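Local coordinates for protein GDP-L-fucose synthase (Campylobacter jejuni subsp. jejuni serotype O:2, PDB 7M13) that probably reduces a GDP-linked 4-keto sugar with NADPH, serving as GDP-D-glycero-L-gluco-heptose synthase in the making of the Campylobacter jejuni capsular polysaccharide, at residues B[167-172]-B[242-247]; B[184-189]-B[340-345]; B[22-27]-B[249-254]. All blocks are in the same frame, centred on the assembly; numbering follows the deposited sequence.

Interaction 1: B[167-172]-B[242-247]. With NAP (NADP nicotinamide-adenine-dinucleotide phosphate), chain E.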
loop_
_atom_site.group_PDB
_atom_site.type_symbol
_atom_site.label_atom_id
_atom_site.label_comp_id
_atom_site.label_asym_id
_atom_site.label_seq_id
_atom_site.Cartn_x
_atom_site.Cartn_y
_atom_site.Cartn_z
ATOM N N LEU B 167 -7.633 -0.885 15.734
ATOM C CA LEU B 167 -7.489 -1.425 17.105
ATOM C C LEU B 167 -6.172 -2.178 17.239
ATOM O O LEU B 167 -5.508 -2.486 16.231
ATOM C CB LEU B 167 -8.667 -2.342 17.446
ATOM C CG LEU B 167 -8.870 -3.566 16.556
ATOM C CD1 LEU B 167 -9.367 -4.734 17.389
ATOM C CD2 LEU B 167 -9.847 -3.279 15.441
ATOM N N ASN B 168 -5.825 -2.508 18.483
ATOM C CA ASN B 168 -4.574 -3.221 18.804
ATOM C C ASN B 168 -4.782 -4.705 19.135
ATOM O O ASN B 168 -4.051 -5.512 18.580
ATOM C CB ASN B 168 -3.868 -2.514 19.960
ATOM C CG ASN B 168 -3.122 -1.301 19.452
ATOM O OD1 ASN B 168 -2.425 -1.390 18.440
ATOM N ND2 ASN B 168 -3.180 -0.202 20.197
ATOM N N ASN B 169 -5.681 -5.053 20.058
ATOM C CA ASN B 169 -5.846 -6.470 20.483
ATOM C C ASN B 169 -7.315 -6.717 20.754
ATOM O O ASN B 169 -7.887 -6.042 21.598
ATOM C CB ASN B 169 -5.057 -6.858 21.745
ATOM C CG ASN B 169 -3.564 -6.761 21.574
ATOM O OD1 ASN B 169 -2.954 -7.613 20.932
ATOM N ND2 ASN B 169 -3.000 -5.681 22.103
ATOM N N LEU B 170 -7.897 -7.679 20.049
ATOM C CA LEU B 170 -9.304 -8.065 20.208
ATOM C C LEU B 170 -9.371 -9.279 21.127
ATOM O O LEU B 170 -8.465 -10.129 21.096
ATOM C CB LEU B 170 -9.860 -8.368 18.819
ATOM C CG LEU B 170 -11.353 -8.621 18.741
ATOM C CD1 LEU B 170 -12.162 -7.404 19.129
ATOM C CD2 LEU B 170 -11.690 -9.067 17.318
ATOM N N TYR B 171 -10.417 -9.317 21.918
ATOM C CA TYR B 171 -10.823 -10.545 22.634
ATOM C C TYR B 171 -12.336 -10.508 22.639
ATOM O O TYR B 171 -12.932 -9.577 22.134
ATOM C CB TYR B 171 -10.170 -10.615 24.021
ATOM C CG TYR B 171 -10.769 -9.715 25.069
ATOM C CD1 TYR B 171 -10.612 -8.334 25.037
ATOM C CD2 TYR B 171 -11.530 -10.232 26.114
ATOM C CE1 TYR B 171 -11.190 -7.496 25.978
ATOM C CE2 TYR B 171 -12.077 -9.410 27.085
ATOM C CZ TYR B 171 -11.924 -8.038 27.027
ATOM O OH TYR B 171 -12.486 -7.235 27.969
ATOM N N GLY B 172 -13.000 -11.515 23.165
ATOM C CA GLY B 172 -14.459 -11.373 23.259
ATOM C C GLY B 172 -15.057 -12.581 23.910
ATOM O O GLY B 172 -14.290 -13.446 24.335
ATOM N N ARG B 242 -0.174 -3.939 27.143
ATOM C CA ARG B 242 -1.087 -4.167 26.000
ATOM C C ARG B 242 -2.439 -3.554 26.332
ATOM O O ARG B 242 -2.786 -3.495 27.534
ATOM C CB ARG B 242 -1.265 -5.668 25.771
ATOM C CG ARG B 242 -0.153 -6.310 24.965
ATOM C CD ARG B 242 -0.461 -7.778 24.820
ATOM N NE ARG B 242 0.687 -8.524 24.341
ATOM C CZ ARG B 242 1.585 -9.119 25.116
ATOM N NH1 ARG B 242 2.583 -9.789 24.561
ATOM N NH2 ARG B 242 1.476 -9.054 26.434
ATOM N N GLU B 243 -3.141 -3.093 25.290
ATOM C CA GLU B 243 -4.511 -2.563 25.293
ATOM C C GLU B 243 -5.377 -3.701 24.747
ATOM O O GLU B 243 -4.857 -4.479 23.916
ATOM C CB GLU B 243 -4.590 -1.384 24.315
ATOM C CG GLU B 243 -5.898 -0.664 24.357
ATOM C CD GLU B 243 -6.052 0.366 23.279
ATOM O OE1 GLU B 243 -5.163 0.456 22.301
ATOM O OE2 GLU B 243 -7.037 1.100 23.399
ATOM N N PHE B 244 -6.614 -3.823 25.206
ATOM C CA PHE B 244 -7.555 -4.844 24.688
ATOM C C PHE B 244 -8.893 -4.177 24.436
ATOM O O PHE B 244 -9.270 -3.185 25.106
ATOM C CB PHE B 244 -7.723 -6.016 25.662
ATOM C CG PHE B 244 -6.444 -6.724 25.990
ATOM C CD1 PHE B 244 -6.003 -7.778 25.212
ATOM C CD2 PHE B 244 -5.678 -6.332 27.081
ATOM C CE1 PHE B 244 -4.811 -8.426 25.487
ATOM C CE2 PHE B 244 -4.489 -6.992 27.356
ATOM C CZ PHE B 244 -4.056 -8.025 26.562
ATOM N N ILE B 245 -9.630 -4.714 23.465
ATOM C CA ILE B 245 -11.030 -4.302 23.241
ATOM C C ILE B 245 -11.839 -5.588 23.117
ATOM O O ILE B 245 -11.432 -6.496 22.380
ATOM C CB ILE B 245 -11.202 -3.335 22.046
ATOM C CG1 ILE B 245 -12.641 -2.815 21.975
ATOM C CG2 ILE B 245 -10.731 -3.962 20.733
ATOM C CD1 ILE B 245 -12.905 -1.766 20.903
ATOM N N HIS B 246 -12.941 -5.630 23.851
ATOM C CA HIS B 246 -13.877 -6.763 23.792
ATOM C C HIS B 246 -14.670 -6.649 22.495
ATOM O O HIS B 246 -15.113 -5.540 22.158
ATOM C CB HIS B 246 -14.755 -6.740 25.038
ATOM C CG HIS B 246 -15.599 -7.951 25.204
ATOM N ND1 HIS B 246 -16.776 -8.122 24.519
ATOM C CD2 HIS B 246 -15.424 -9.060 25.968
ATOM C CE1 HIS B 246 -17.311 -9.288 24.863
ATOM N NE2 HIS B 246 -16.502 -9.882 25.776
ATOM N N SER B 247 -14.966 -7.781 21.881
ATOM C CA SER B 247 -15.665 -7.792 20.579
ATOM C C SER B 247 -17.085 -7.211 20.681
ATOM O O SER B 247 -17.578 -6.735 19.643
ATOM C CB SER B 247 -15.621 -9.126 19.981
ATOM O OG SER B 247 -16.253 -10.062 20.848
HETATM P PA NAP E . -10.363 -13.567 12.555
HETATM O O1A NAP E . -8.936 -13.931 12.269
HETATM O O2A NAP E . -10.968 -14.099 13.831
HETATM O O5B NAP E . -11.326 -14.016 11.399
HETATM C C5B NAP E . -11.018 -13.724 10.037
HETATM C C4B NAP E . -12.090 -14.358 9.207
HETATM O O4B NAP E . -11.839 -13.984 7.832
HETATM C C3B NAP E . -12.113 -15.900 9.254
HETATM O O3B NAP E . -13.419 -16.347 9.599
HETATM C C2B NAP E . -11.663 -16.306 7.855
HETATM O O2B NAP E . -12.320 -17.472 7.354
HETATM C C1B NAP E . -12.108 -15.109 7.022
HETATM N N9A NAP E . -11.351 -15.009 5.792
HETATM C C8A NAP E . -10.008 -14.848 5.642
HETATM N N7A NAP E . -9.599 -14.911 4.398
HETATM C C5A NAP E . -10.753 -15.142 3.679
HETATM C C6A NAP E . -10.981 -15.323 2.303
HETATM N N6A NAP E . -10.014 -15.342 1.378
HETATM N N1A NAP E . -12.258 -15.546 1.923
HETATM C C2A NAP E . -13.223 -15.560 2.852
HETATM N N3A NAP E . -13.120 -15.410 4.174
HETATM C C4A NAP E . -11.842 -15.210 4.523
HETATM O O3 NAP E . -10.491 -11.974 12.542
HETATM P PN NAP E . -10.645 -10.990 13.773
HETATM O O1N NAP E . -9.611 -11.333 14.773
HETATM O O2N NAP E . -12.073 -11.000 14.150
HETATM O O5D NAP E . -10.269 -9.589 13.074
HETATM C C5D NAP E . -11.271 -8.770 12.516
HETATM C C4D NAP E . -10.608 -7.530 11.989
HETATM O O4D NAP E . -10.005 -6.792 13.086
HETATM C C3D NAP E . -9.490 -7.778 10.966
HETATM O O3D NAP E . -9.469 -6.741 9.975
HETATM C C2D NAP E . -8.271 -7.737 11.843
HETATM O O2D NAP E . -7.061 -7.498 11.131
HETATM C C1D NAP E . -8.619 -6.615 12.801
HETATM N N1N NAP E . -7.803 -6.695 14.033
HETATM C C2N NAP E . -7.873 -7.771 14.874
HETATM C C3N NAP E . -7.053 -7.862 15.947
HETATM C C7N NAP E . -7.076 -9.014 16.887
HETATM O O7N NAP E . -6.416 -8.941 17.944
HETATM N N7N NAP E . -7.814 -10.071 16.558
HETATM C C4N NAP E . -6.134 -6.784 16.252
HETATM C C5N NAP E . -6.142 -5.658 15.346
HETATM C C6N NAP E . -6.881 -5.680 14.279
HETATM P P2B NAP E . -11.842 -18.943 7.826
HETATM O O1X NAP E . -12.408 -19.074 9.213
HETATM O O2X NAP E . -10.384 -19.040 7.730
HETATM O O3X NAP E . -12.516 -19.881 6.807
#
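Tyr171 carries its ring in the crowded position between its own N and C (chi1 76°), which lays it along the neighbouring strand, while His246 sets CG anti to its backbone N (chi1 -171°) and turns an imidazole edge to that ring. The result is a T-shaped pair with centroids 5.0 Å apart, the edge of His246 against the face of Tyr171. Gly172 CA lies over a face of the imidazole, 3.7 Å from the His246 ring centroid, and His246 ND1 caps the N of Asp248 at the start of helix 247-260. The two segments are parallel neighbours in the Rossmann-type sheet of this epimerase/dehydratase family: Ile245 N gives to Asn169 O at 2.9 Å, and Tyr171 N to Ile245 O at 3.0 Å. Asn169 extends the pairing with its side chain, ND2 meeting Glu243 O nearly along the C=O axis at 2.9 Å. Asn168 ND2 reaches Glu243 OE1 at 3.0 Å, a carboxylate oxygen that also accepts from Met319 N. Toward the cofactor, Leu170 N holds the nicotinamide carboxamide O7N of NADP at 2.9 Å in an almost straight bond (173°), and Leu167 CG packs against C5N of the nicotinamide ring.

Interaction 2: B[184-189]-B[340-345]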
loop_
_atom_site.group_PDB
_atom_site.type_symbol
_atom_site.label_atom_id
_atom_site.label_comp_id
_atom_site.label_asym_id
_atom_site.label_seq_id
_atom_site.Cartn_x
_atom_site.Cartn_y
_atom_site.Cartn_z
ATOM N N VAL B 184 -3.652 -12.940 22.486
ATOM C CA VAL B 184 -2.940 -12.880 23.797
ATOM C C VAL B 184 -3.955 -13.215 24.894
ATOM O O VAL B 184 -3.662 -14.099 25.722
ATOM C CB VAL B 184 -2.263 -11.514 24.042
ATOM C CG1 VAL B 184 -1.799 -11.353 25.482
ATOM C CG2 VAL B 184 -1.104 -11.285 23.086
ATOM N N LEU B 185 -5.094 -12.514 24.944
ATOM C CA LEU B 185 -5.993 -12.636 26.121
ATOM C C LEU B 185 -6.712 -13.980 26.067
ATOM O O LEU B 185 -6.699 -14.710 27.051
ATOM C CB LEU B 185 -6.935 -11.432 26.204
ATOM C CG LEU B 185 -7.639 -11.208 27.540
ATOM C CD1 LEU B 185 -6.777 -11.634 28.723
ATOM C CD2 LEU B 185 -8.071 -9.765 27.708
ATOM N N PRO B 186 -7.320 -14.418 24.940
ATOM C CA PRO B 186 -7.950 -15.737 24.907
ATOM C C PRO B 186 -6.996 -16.872 25.294
ATOM O O PRO B 186 -7.440 -17.749 26.019
ATOM C CB PRO B 186 -8.442 -15.875 23.454
ATOM C CG PRO B 186 -8.713 -14.427 23.059
ATOM C CD PRO B 186 -7.573 -13.659 23.699
ATOM N N ALA B 187 -5.739 -16.813 24.854
ATOM C CA ALA B 187 -4.712 -17.850 25.131
ATOM C C ALA B 187 -4.318 -17.803 26.606
ATOM O O ALA B 187 -4.167 -18.880 27.207
ATOM C CB ALA B 187 -3.490 -17.663 24.274
ATOM N N LEU B 188 -4.147 -16.601 27.164
ATOM C CA LEU B 188 -3.840 -16.428 28.602
ATOM C C LEU B 188 -4.959 -17.079 29.426
ATOM O O LEU B 188 -4.640 -17.853 30.350
ATOM C CB LEU B 188 -3.693 -14.931 28.905
ATOM C CG LEU B 188 -3.091 -14.590 30.267
ATOM C CD1 LEU B 188 -1.760 -15.290 30.477
ATOM C CD2 LEU B 188 -2.921 -13.087 30.389
ATOM N N LEU B 189 -6.224 -16.792 29.115
ATOM C CA LEU B 189 -7.377 -17.385 29.837
ATOM C C LEU B 189 -7.224 -18.906 29.763
ATOM O O LEU B 189 -7.364 -19.565 30.823
ATOM C CB LEU B 189 -8.698 -16.925 29.218
ATOM C CG LEU B 189 -9.951 -17.452 29.910
ATOM C CD1 LEU B 189 -9.982 -17.034 31.374
ATOM C CD2 LEU B 189 -11.205 -16.973 29.197
ATOM N N LYS B 340 -14.244 -12.116 32.444
ATOM C CA LYS B 340 -15.299 -12.932 33.100
ATOM C C LYS B 340 -16.293 -13.427 32.039
ATOM O O LYS B 340 -16.543 -14.655 32.007
ATOM C CB LYS B 340 -16.009 -12.135 34.190
ATOM C CG LYS B 340 -15.319 -12.113 35.543
ATOM C CD LYS B 340 -16.245 -11.632 36.645
ATOM C CE LYS B 340 -15.660 -11.791 38.030
ATOM N NZ LYS B 340 -15.801 -10.544 38.818
ATOM N N MET B 341 -16.829 -12.524 31.198
ATOM C CA MET B 341 -17.808 -12.891 30.142
ATOM C C MET B 341 -17.183 -13.989 29.273
ATOM O O MET B 341 -17.891 -14.959 28.933
ATOM C CB MET B 341 -18.190 -11.698 29.256
ATOM C CG MET B 341 -18.796 -10.520 29.998
ATOM S SD MET B 341 -18.861 -9.032 28.926
ATOM C CE MET B 341 -20.176 -9.545 27.823
ATOM N N MET B 342 -15.909 -13.821 28.882
ATOM C CA MET B 342 -15.193 -14.738 27.966
ATOM C C MET B 342 -15.009 -16.104 28.654
ATOM O O MET B 342 -15.229 -17.145 27.989
ATOM C CB MET B 342 -13.840 -14.143 27.553
ATOM C CG MET B 342 -13.107 -14.988 26.529
ATOM S SD MET B 342 -11.610 -14.209 25.826
ATOM C CE MET B 342 -10.687 -13.804 27.308
ATOM N N TYR B 343 -14.662 -16.121 29.946
ATOM C CA TYR B 343 -14.425 -17.388 30.698
ATOM C C TYR B 343 -15.743 -18.161 30.842
ATOM O O TYR B 343 -15.746 -19.386 30.644
ATOM C CB TYR B 343 -13.784 -17.148 32.070
ATOM C CG TYR B 343 -13.254 -18.410 32.719
ATOM C CD1 TYR B 343 -12.522 -19.340 31.995
ATOM C CD2 TYR B 343 -13.487 -18.678 34.063
ATOM C CE1 TYR B 343 -12.042 -20.503 32.577
ATOM C CE2 TYR B 343 -13.017 -19.841 34.660
ATOM C CZ TYR B 343 -12.288 -20.751 33.918
ATOM O OH TYR B 343 -11.807 -21.892 34.488
ATOM N N GLU B 344 -16.841 -17.474 31.157
ATOM C CA GLU B 344 -18.174 -18.119 31.277
ATOM C C GLU B 344 -18.478 -18.850 29.964
ATOM O O GLU B 344 -18.858 -20.034 30.028
ATOM C CB GLU B 344 -19.246 -17.096 31.649
ATOM C CG GLU B 344 -19.069 -16.534 33.051
ATOM C CD GLU B 344 -19.119 -17.571 34.165
ATOM O OE1 GLU B 344 -18.039 -17.985 34.643
ATOM O OE2 GLU B 344 -20.242 -17.962 34.553
ATOM N N TRP B 345 -18.288 -18.201 28.810
ATOM C CA TRP B 345 -18.549 -18.850 27.499
ATOM C C TRP B 345 -17.566 -20.007 27.314
ATOM O O TRP B 345 -17.987 -21.064 26.799
ATOM C CB TRP B 345 -18.487 -17.884 26.307
ATOM C CG TRP B 345 -18.936 -18.563 25.048
ATOM C CD1 TRP B 345 -20.212 -18.946 24.749
ATOM C CD2 TRP B 345 -18.113 -19.022 23.956
ATOM N NE1 TRP B 345 -20.249 -19.577 23.536
ATOM C CE2 TRP B 345 -18.978 -19.636 23.023
ATOM C CE3 TRP B 345 -16.747 -18.954 23.662
ATOM C CZ2 TRP B 345 -18.516 -20.177 21.824
ATOM C CZ3 TRP B 345 -16.290 -19.490 22.475
ATOM C CH2 TRP B 345 -17.164 -20.095 21.571
#
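Met342 leaves its helix pointing at helix 184-199, and its side chain reaches across to that helix. From CB the chain runs out with CG anti to the backbone N (chi1 -175°), and CG comes to 3.8 Å from Leu189 CD2. The next bond stays extended, so SD travels on to the far helix and settles 4.0 Å from Pro186 CG, the methionine chain crossing the proline side chain at about a right angle. There the chain bends (chi3 54°), and the bend points CE between Leu185 and Leu189, where it meets Leu189 CD2 at 3.7 Å and Leu185 CG at 4.0 Å. The methionine tip is thus held by Leu185 and Leu189, one helical turn apart, with Pro186 beside them.

The short segments cross at -56° with axes 10.8 Å apart, a spacing filled by these long side chains; helix 335-347 near the C terminus is here laid across the helix that follows strand 162-171 of the nucleotide-binding sheet. Leu189 answers from the opposite direction. Its CG is anti to the backbone N and its two methyls part: CD2 lies over the backbone of Tyr343, while CD1 touches Tyr343 CD1 at 3.5 Å. Tyr343 OH is hydrogen-bonded to His193 and Lys196, further along the leucine's own helix. Behind the contact, Tyr171 of the sheet packs on Leu185, Pro186 and Met342, and Val290 of helix 287-298 covers Leu185.

Interaction 3: B[22-27]-B[249-254]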
loop_
_atom_site.group_PDB
_atom_site.type_symbol
_atom_site.label_atom_id
_atom_site.label_comp_id
_atom_site.label_asym_id
_atom_site.label_seq_id
_atom_site.Cartn_x
_atom_site.Cartn_y
_atom_site.Cartn_z
ATOM N N THR B 22 -18.346 -12.708 14.305
ATOM C CA THR B 22 -19.354 -13.418 15.127
ATOM C C THR B 22 -20.025 -12.393 16.041
ATOM O O THR B 22 -21.250 -12.452 16.225
ATOM C CB THR B 22 -18.725 -14.559 15.919
ATOM O OG1 THR B 22 -18.182 -15.519 15.012
ATOM C CG2 THR B 22 -19.754 -15.184 16.830
ATOM N N ALA B 23 -19.261 -11.504 16.693
ATOM C CA ALA B 23 -19.797 -10.467 17.575
ATOM C C ALA B 23 -20.719 -9.517 16.801
ATOM O O ALA B 23 -21.751 -9.091 17.324
ATOM C CB ALA B 23 -18.678 -9.698 18.245
ATOM N N LEU B 24 -20.378 -9.154 15.566
ATOM C CA LEU B 24 -21.249 -8.251 14.797
ATOM C C LEU B 24 -22.569 -8.963 14.466
ATOM O O LEU B 24 -23.628 -8.319 14.605
ATOM C CB LEU B 24 -20.533 -7.801 13.527
ATOM C CG LEU B 24 -19.605 -6.630 13.741
ATOM C CD1 LEU B 24 -18.610 -6.574 12.595
ATOM C CD2 LEU B 24 -20.385 -5.341 13.855
ATOM N N VAL B 25 -22.485 -10.211 14.022
ATOM C CA VAL B 25 -23.725 -10.970 13.689
ATOM C C VAL B 25 -24.611 -10.973 14.934
ATOM O O VAL B 25 -25.784 -10.618 14.817
ATOM C CB VAL B 25 -23.453 -12.391 13.189
ATOM C CG1 VAL B 25 -24.770 -13.164 13.089
ATOM C CG2 VAL B 25 -22.736 -12.451 11.854
ATOM N N GLU B 26 -24.075 -11.359 16.090
ATOM C CA GLU B 26 -24.920 -11.481 17.321
ATOM C C GLU B 26 -25.482 -10.126 17.757
ATOM O O GLU B 26 -26.659 -10.048 18.163
ATOM C CB GLU B 26 -24.121 -12.134 18.444
ATOM C CG GLU B 26 -23.860 -13.599 18.184
ATOM C CD GLU B 26 -22.966 -14.259 19.221
ATOM O OE1 GLU B 26 -22.347 -13.517 20.042
ATOM O OE2 GLU B 26 -22.860 -15.505 19.178
ATOM N N ASN B 27 -24.676 -9.076 17.774
ATOM C CA ASN B 27 -25.085 -7.732 18.227
ATOM C C ASN B 27 -26.101 -7.124 17.241
ATOM O O ASN B 27 -27.069 -6.504 17.685
ATOM C CB ASN B 27 -23.869 -6.832 18.413
ATOM C CG ASN B 27 -23.279 -7.036 19.784
ATOM O OD1 ASN B 27 -23.824 -6.487 20.738
ATOM N ND2 ASN B 27 -22.283 -7.901 19.908
ATOM N N ASP B 249 -17.744 -4.447 22.426
ATOM C CA ASP B 249 -17.380 -3.024 22.289
ATOM C C ASP B 249 -16.996 -2.748 20.828
ATOM O O ASP B 249 -17.416 -1.701 20.327
ATOM C CB ASP B 249 -16.296 -2.616 23.290
ATOM C CG ASP B 249 -16.826 -2.055 24.618
ATOM O OD1 ASP B 249 -17.968 -1.521 24.644
ATOM O OD2 ASP B 249 -16.072 -2.120 25.604
ATOM N N LEU B 250 -16.265 -3.645 20.170
ATOM C CA LEU B 250 -15.958 -3.483 18.733
ATOM C C LEU B 250 -17.272 -3.450 17.941
ATOM O O LEU B 250 -17.480 -2.545 17.118
ATOM C CB LEU B 250 -15.037 -4.601 18.246
ATOM C CG LEU B 250 -14.697 -4.494 16.769
ATOM C CD1 LEU B 250 -13.350 -5.124 16.479
ATOM C CD2 LEU B 250 -15.785 -5.115 15.910
ATOM N N ALA B 251 -18.191 -4.383 18.212
ATOM C CA ALA B 251 -19.469 -4.400 17.478
ATOM C C ALA B 251 -20.222 -3.101 17.753
ATOM O O ALA B 251 -20.745 -2.463 16.828
ATOM C CB ALA B 251 -20.264 -5.611 17.866
ATOM N N ASP B 252 -20.261 -2.657 19.012
ATOM C CA ASP B 252 -20.990 -1.411 19.380
ATOM C C ASP B 252 -20.433 -0.217 18.603
ATOM O O ASP B 252 -21.232 0.569 18.078
ATOM C CB ASP B 252 -20.898 -1.044 20.863
ATOM C CG ASP B 252 -21.829 -1.830 21.763
ATOM O OD1 ASP B 252 -22.672 -2.567 21.207
ATOM O OD2 ASP B 252 -21.709 -1.681 23.010
ATOM N N VAL B 253 -19.110 -0.044 18.568
ATOM C CA VAL B 253 -18.542 1.163 17.906
ATOM C C VAL B 253 -18.704 1.008 16.388
ATOM O O VAL B 253 -18.926 1.999 15.713
ATOM C CB VAL B 253 -17.092 1.523 18.315
ATOM C CG1 VAL B 253 -16.082 0.458 17.924
ATOM C CG2 VAL B 253 -16.704 2.892 17.792
ATOM N N ALA B 254 -18.609 -0.212 15.864
ATOM C CA ALA B 254 -18.828 -0.426 14.418
ATOM C C ALA B 254 -20.254 -0.059 14.037
ATOM O O ALA B 254 -20.474 0.666 13.037
ATOM C CB ALA B 254 -18.468 -1.844 14.054
HETATM O O HOH W 1 -22.633 -4.621 22.654
#
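Helices 22-27 and 249-254 cross at -64°, and their axes come within 8.7 Å of each other because small residues stand at the crossing. The backbones are closest at Leu24 and Ala251, whose CA atoms are 5.0 Å apart. Ala251 points its methyl at the other helix, and CB lies against Ala23 O at 3.8 Å and the amide of Asn27, with ND2 at 3.7 Å. Leu24 reaches over from beside this methyl: CG lies anti to the carbonyl carbon (chi1 -84°), and CD2 ends against Ala251 CA and 4.0 Å from Ala254 CB.

Helix 19-30 is the first helix of the Rossmann fold, following the glycine-rich loop that binds NADP, and helix 247-260 packs across it on the same side of the sheet; Phe65 lies beneath both Leu24 and Ala254. The polar edge of the crossing is ordered by Asn27. Its ND2 bonds back to Ala23 O at 2.9 Å, with the donor above the carbonyl plane; the same oxygen also accepts from Asn27 N, and ND2 also gives to Asp248 OD1. With the amide fixed in this way, OD1 meets a water: in one of the two conformers of Asp252, this water lies 2.9 Å from Asn27 OD1 and 2.5 Å from Asp252 OD1, bridging the two oxygens. That carboxylate is salt-bridged to Arg31, just past the end of helix 19-30.

In the fold
From the N terminus, helix 19-30 comes first, and interaction 3 closes the longest loop when 249-254 returns to it after 221 intervening residues. Interaction 1 falls wholly within that loop, pairing strand 162-171 with strand 241-246, whose continuation is helix 247-260. Interaction 2 starts between the two strands of interaction 1, on helix 184-199, and ends near the C terminus, so it crosses both of the others. Interaction 1 lies in the middle: Leu170 touches Leu250 of interaction 3, and Tyr171 touches Leu185 of interaction 2. Interactions 2 and 3, with centres about 17 Å apart, do not touch; the cofactor-binding helix and the C-terminal helix are joined through the sheet.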